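Local atomic coordinates of mutual gliding-motility protein MglA (Myxococcus xanthus DK 1622, PDB entry 6H17), a protein that binds and hydrolyses GTP, acting as an intracellular switch that sets the direction and speed of gliding in social and adventurous motility. Residues D86-V96 against N119-Y129. Sequence-based numbering, arbitrary orientation.
Sequences DASRKLILKGV and NLRINLAEQGY
N119 grips D86 and R89 with the two ends of its amide where helices 86-93 and 110-125 lie as neighbours on one side of the central sheet of this Ras-like GTPase fold; segments 86-93 and 119-125 cross at -56°. Its ND2 reaches D86 OD1 at 2.9 Å from above the carboxylate plane, the side chain swung trans to the backbone N (chi1 -180°), while OD1 accepts from R89 NE and from Y18 OH. R89 turns its other nitrogens to the carbonyls of P80, Q82 and V83, beside the nucleotide site. L120 CD1 touches L93 CD2. N123 is a knob among D86, R89, K90 and L93; its ND2 meets D86 OD1 from the opposite face, nearly straight (175°), and a water joins N123 OD1 to D86 OD2. Were D86 an alanine, both asparagine amides would probably lose their shared acceptor and the water one of its anchors. L124 CD2 packs on V96 CG1 at 3.9 Å. E126 OE2 forms a 2.7 Å salt bridge with K90 NZ, brought there by bends at chi3 and chi4 after K90 crosses N123 at about a right angle. Beyond the helix, Q127 NE2 donates to L93 O at 3.0 Å and lies over the centre of the Y129 ring, whose CE2 edge meets V96 O at 3.3 Å.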
loop_
_atom_site.group_PDB
_atom_site.type_symbol
_atom_site.label_atom_id
_atom_site.label_comp_id
_atom_site.label_asym_id
_atom_site.label_seq_id
_atom_site.Cartn_x
_atom_site.Cartn_y
_atom_site.Cartn_z
ATOM N N ASP A 86 7.449 13.303 6.405
ATOM C CA ASP A 86 7.742 12.100 7.187
ATOM C C ASP A 86 6.791 11.952 8.370
ATOM O O ASP A 86 6.348 10.847 8.685
ATOM C CB ASP A 86 9.194 12.148 7.669
ATOM C CG ASP A 86 9.770 10.773 7.947
ATOM O OD1 ASP A 86 9.307 9.781 7.361
ATOM O OD2 ASP A 86 10.746 10.708 8.752
ATOM N N ALA A 87 6.451 13.057 9.034
ATOM C CA ALA A 87 5.596 12.952 10.210
ATOM C C ALA A 87 4.241 12.340 9.856
ATOM O O ALA A 87 3.711 11.498 10.589
ATOM C CB ALA A 87 5.419 14.323 10.869
ATOM N N SER A 88 3.673 12.742 8.713
ATOM C CA SER A 88 2.397 12.184 8.284
ATOM C C SER A 88 2.521 10.702 7.984
ATOM O O SER A 88 1.650 9.903 8.355
ATOM C CB SER A 88 1.919 12.901 7.021
ATOM O OG SER A 88 1.553 14.233 7.284
ATOM N N ARG A 89 3.581 10.318 7.273
ATOM C CA ARG A 89 3.778 8.915 6.955
ATOM C C ARG A 89 3.864 8.084 8.221
ATOM O O ARG A 89 3.315 6.980 8.288
ATOM C CB ARG A 89 5.041 8.723 6.121
ATOM C CG ARG A 89 4.955 9.362 4.747
ATOM C CD ARG A 89 6.100 8.958 3.848
ATOM N NE ARG A 89 7.386 9.546 4.177
ATOM C CZ ARG A 89 7.779 10.740 3.776
ATOM N NH1 ARG A 89 6.935 11.514 3.104
ATOM N NH2 ARG A 89 8.995 11.183 4.062
ATOM N N LYS A 90 4.555 8.599 9.239
ATOM C CA LYS A 90 4.700 7.854 10.483
ATOM C C LYS A 90 3.365 7.682 11.193
ATOM O O LYS A 90 3.094 6.619 11.759
ATOM C CB LYS A 90 5.742 8.545 11.366
ATOM C CG LYS A 90 7.133 8.404 10.767
ATOM C CD LYS A 90 8.124 9.421 11.274
ATOM C CE LYS A 90 8.451 9.169 12.711
ATOM N NZ LYS A 90 9.098 7.832 12.888
ATOM N N LEU A 91 2.514 8.708 11.189
ATOM C CA LEU A 91 1.197 8.560 11.795
ATOM C C LEU A 91 0.407 7.458 11.099
ATOM O O LEU A 91 -0.197 6.594 11.751
ATOM C CB LEU A 91 0.442 9.885 11.728
ATOM C CG LEU A 91 0.979 11.037 12.576
ATOM C CD1 LEU A 91 0.102 12.277 12.419
ATOM C CD2 LEU A 91 1.082 10.640 14.037
ATOM N N ILE A 92 0.416 7.461 9.768
ATOM C CA ILE A 92 -0.417 6.541 9.001
ATOM C C ILE A 92 0.069 5.105 9.144
ATOM O O ILE A 92 -0.733 4.162 9.097
ATOM C CB ILE A 92 -0.497 7.014 7.532
ATOM C CG1 ILE A 92 -1.185 8.386 7.464
ATOM C CG2 ILE A 92 -1.209 5.972 6.661
ATOM C CD1 ILE A 92 -0.908 9.157 6.196
ATOM N N LEU A 93 1.375 4.900 9.312
ATOM C CA LEU A 93 1.905 3.550 9.401
ATOM C C LEU A 93 1.557 2.848 10.702
ATOM O O LEU A 93 1.706 1.620 10.785
ATOM C CB LEU A 93 3.434 3.548 9.246
ATOM C CG LEU A 93 4.005 3.536 7.843
ATOM C CD1 LEU A 93 5.517 3.775 7.929
ATOM C CD2 LEU A 93 3.696 2.233 7.123
ATOM N N LYS A 94 1.104 3.566 11.722
ATOM C CA LYS A 94 0.801 2.911 12.992
ATOM C C LYS A 94 -0.229 1.811 12.780
ATOM O O LYS A 94 -1.248 2.026 12.127
ATOM C CB LYS A 94 0.263 3.935 13.990
ATOM C CG LYS A 94 1.327 4.877 14.513
ATOM C CD LYS A 94 0.750 5.883 15.494
ATOM C CE LYS A 94 1.839 6.799 16.030
ATOM N NZ LYS A 94 1.324 7.772 17.035
ATOM N N GLY A 95 0.043 0.629 13.333
ATOM C CA GLY A 95 -0.903 -0.469 13.251
ATOM C C GLY A 95 -0.986 -1.158 11.909
ATOM O O GLY A 95 -1.914 -1.940 11.689
ATOM N N VAL A 96 -0.058 -0.897 10.992
ATOM C CA VAL A 96 -0.155 -1.489 9.660
ATOM C C VAL A 96 -0.032 -3.005 9.737
ATOM O O VAL A 96 0.774 -3.550 10.504
ATOM C CB VAL A 96 0.904 -0.870 8.730
ATOM C CG1 VAL A 96 2.325 -1.169 9.239
ATOM C CG2 VAL A 96 0.727 -1.386 7.302
ATOM N N ASN A 119 13.084 4.880 3.743
ATOM C CA ASN A 119 12.229 5.548 4.712
ATOM C C ASN A 119 11.158 4.615 5.253
ATOM O O ASN A 119 10.848 4.661 6.451
ATOM C CB ASN A 119 11.619 6.774 4.027
ATOM C CG ASN A 119 10.709 7.567 4.916
ATOM O OD1 ASN A 119 9.500 7.629 4.666
ATOM N ND2 ASN A 119 11.266 8.212 5.927
ATOM N N LEU A 120 10.572 3.771 4.393
ATOM C CA LEU A 120 9.629 2.758 4.860
ATOM C C LEU A 120 10.288 1.832 5.876
ATOM O O LEU A 120 9.724 1.551 6.940
ATOM C CB LEU A 120 9.110 1.940 3.676
ATOM C CG LEU A 120 8.202 0.747 3.996
ATOM C CD1 LEU A 120 6.950 1.162 4.749
ATOM C CD2 LEU A 120 7.864 0.007 2.694
ATOM N N ARG A 121 11.477 1.330 5.547
ATOM C CA ARG A 121 12.163 0.414 6.457
ATOM C C ARG A 121 12.442 1.081 7.796
ATOM O O ARG A 121 12.211 0.486 8.855
ATOM C CB ARG A 121 13.454 -0.070 5.797
ATOM C CG ARG A 121 14.203 -1.118 6.601
ATOM C CD ARG A 121 15.543 -1.453 5.960
ATOM N NE ARG A 121 16.538 -0.412 6.207
ATOM C CZ ARG A 121 17.211 -0.280 7.348
ATOM N NH1 ARG A 121 16.990 -1.120 8.348
ATOM N NH2 ARG A 121 18.100 0.695 7.489
ATOM N N ILE A 122 12.929 2.326 7.767
ATOM C CA ILE A 122 13.254 3.042 8.990
ATOM C C ILE A 122 12.005 3.326 9.801
ATOM O O ILE A 122 11.996 3.153 11.025
ATOM C CB ILE A 122 14.017 4.339 8.637
ATOM C CG1 ILE A 122 15.404 4.030 8.075
ATOM C CG2 ILE A 122 14.063 5.265 9.860
ATOM C CD1 ILE A 122 16.374 3.429 9.072
ATOM N N ASN A 123 10.935 3.767 9.149
ATOM C CA ASN A 123 9.723 4.101 9.891
ATOM C C ASN A 123 9.111 2.862 10.515
ATOM O O ASN A 123 8.586 2.927 11.636
ATOM C CB ASN A 123 8.733 4.841 8.996
ATOM C CG ASN A 123 9.104 6.300 8.836
ATOM O OD1 ASN A 123 9.912 6.845 9.597
ATOM N ND2 ASN A 123 8.526 6.947 7.854
ATOM N N LEU A 124 9.139 1.732 9.803
ATOM C CA LEU A 124 8.682 0.489 10.423
ATOM C C LEU A 124 9.528 0.153 11.645
ATOM O O LEU A 124 8.988 -0.199 12.695
ATOM C CB LEU A 124 8.665 -0.649 9.412
ATOM C CG LEU A 124 7.560 -0.540 8.352
ATOM C CD1 LEU A 124 7.771 -1.554 7.269
ATOM C CD2 LEU A 124 6.178 -0.726 8.978
ATOM N N ALA A 125 10.859 0.299 11.549
ATOM C CA ALA A 125 11.710 0.032 12.707
ATOM C C ALA A 125 11.409 0.987 13.853
ATOM O O ALA A 125 11.465 0.589 15.030
ATOM C CB ALA A 125 13.184 0.136 12.299
ATOM N N GLU A 126 11.112 2.246 13.563
ATOM C CA GLU A 126 10.827 3.232 14.597
ATOM C C GLU A 126 9.475 3.068 15.269
ATOM O O GLU A 126 9.178 3.849 16.202
ATOM C CB GLU A 126 10.933 4.642 14.043
ATOM C CG GLU A 126 12.357 4.940 13.702
ATOM C CD GLU A 126 12.574 6.251 13.000
ATOM O OE1 GLU A 126 13.727 6.669 12.866
ATOM O OE2 GLU A 126 11.564 6.863 12.548
ATOM N N GLN A 127 8.640 2.118 14.835
ATOM C CA GLN A 127 7.443 1.750 15.579
ATOM C C GLN A 127 7.498 0.288 16.000
ATOM O O GLN A 127 6.479 -0.274 16.419
ATOM C CB GLN A 127 6.176 2.088 14.796
ATOM C CG GLN A 127 6.003 1.305 13.535
ATOM C CD GLN A 127 4.678 1.586 12.834
ATOM O OE1 GLN A 127 4.223 2.730 12.765
ATOM N NE2 GLN A 127 4.053 0.545 12.321
ATOM N N GLY A 128 8.678 -0.327 15.933
ATOM C CA GLY A 128 8.876 -1.678 16.415
ATOM C C GLY A 128 8.593 -2.776 15.419
ATOM O O GLY A 128 8.545 -3.948 15.810
ATOM N N TYR A 129 8.388 -2.441 14.151
ATOM C CA TYR A 129 8.109 -3.418 13.116
ATOM C C TYR A 129 9.383 -3.684 12.319
ATOM O O TYR A 129 10.404 -3.013 12.502
ATOM C CB TYR A 129 6.997 -2.888 12.191
ATOM C CG TYR A 129 5.601 -2.767 12.817
ATOM C CD1 TYR A 129 5.417 -2.314 14.122
ATOM C CD2 TYR A 129 4.472 -3.078 12.078
ATOM C CE1 TYR A 129 4.138 -2.204 14.673
ATOM C CE2 TYR A 129 3.202 -2.972 12.613
ATOM C CZ TYR A 129 3.034 -2.535 13.905
ATOM O OH TYR A 129 1.763 -2.430 14.431
HETATM O O HOH W 1 12.037 8.477 9.313
HETATM O O HOH W 2 7.567 5.349 12.537
HETATM O O HOH W 3 4.849 5.203 13.167
HETATM O O HOH W 4 -0.169 -4.254 13.298
#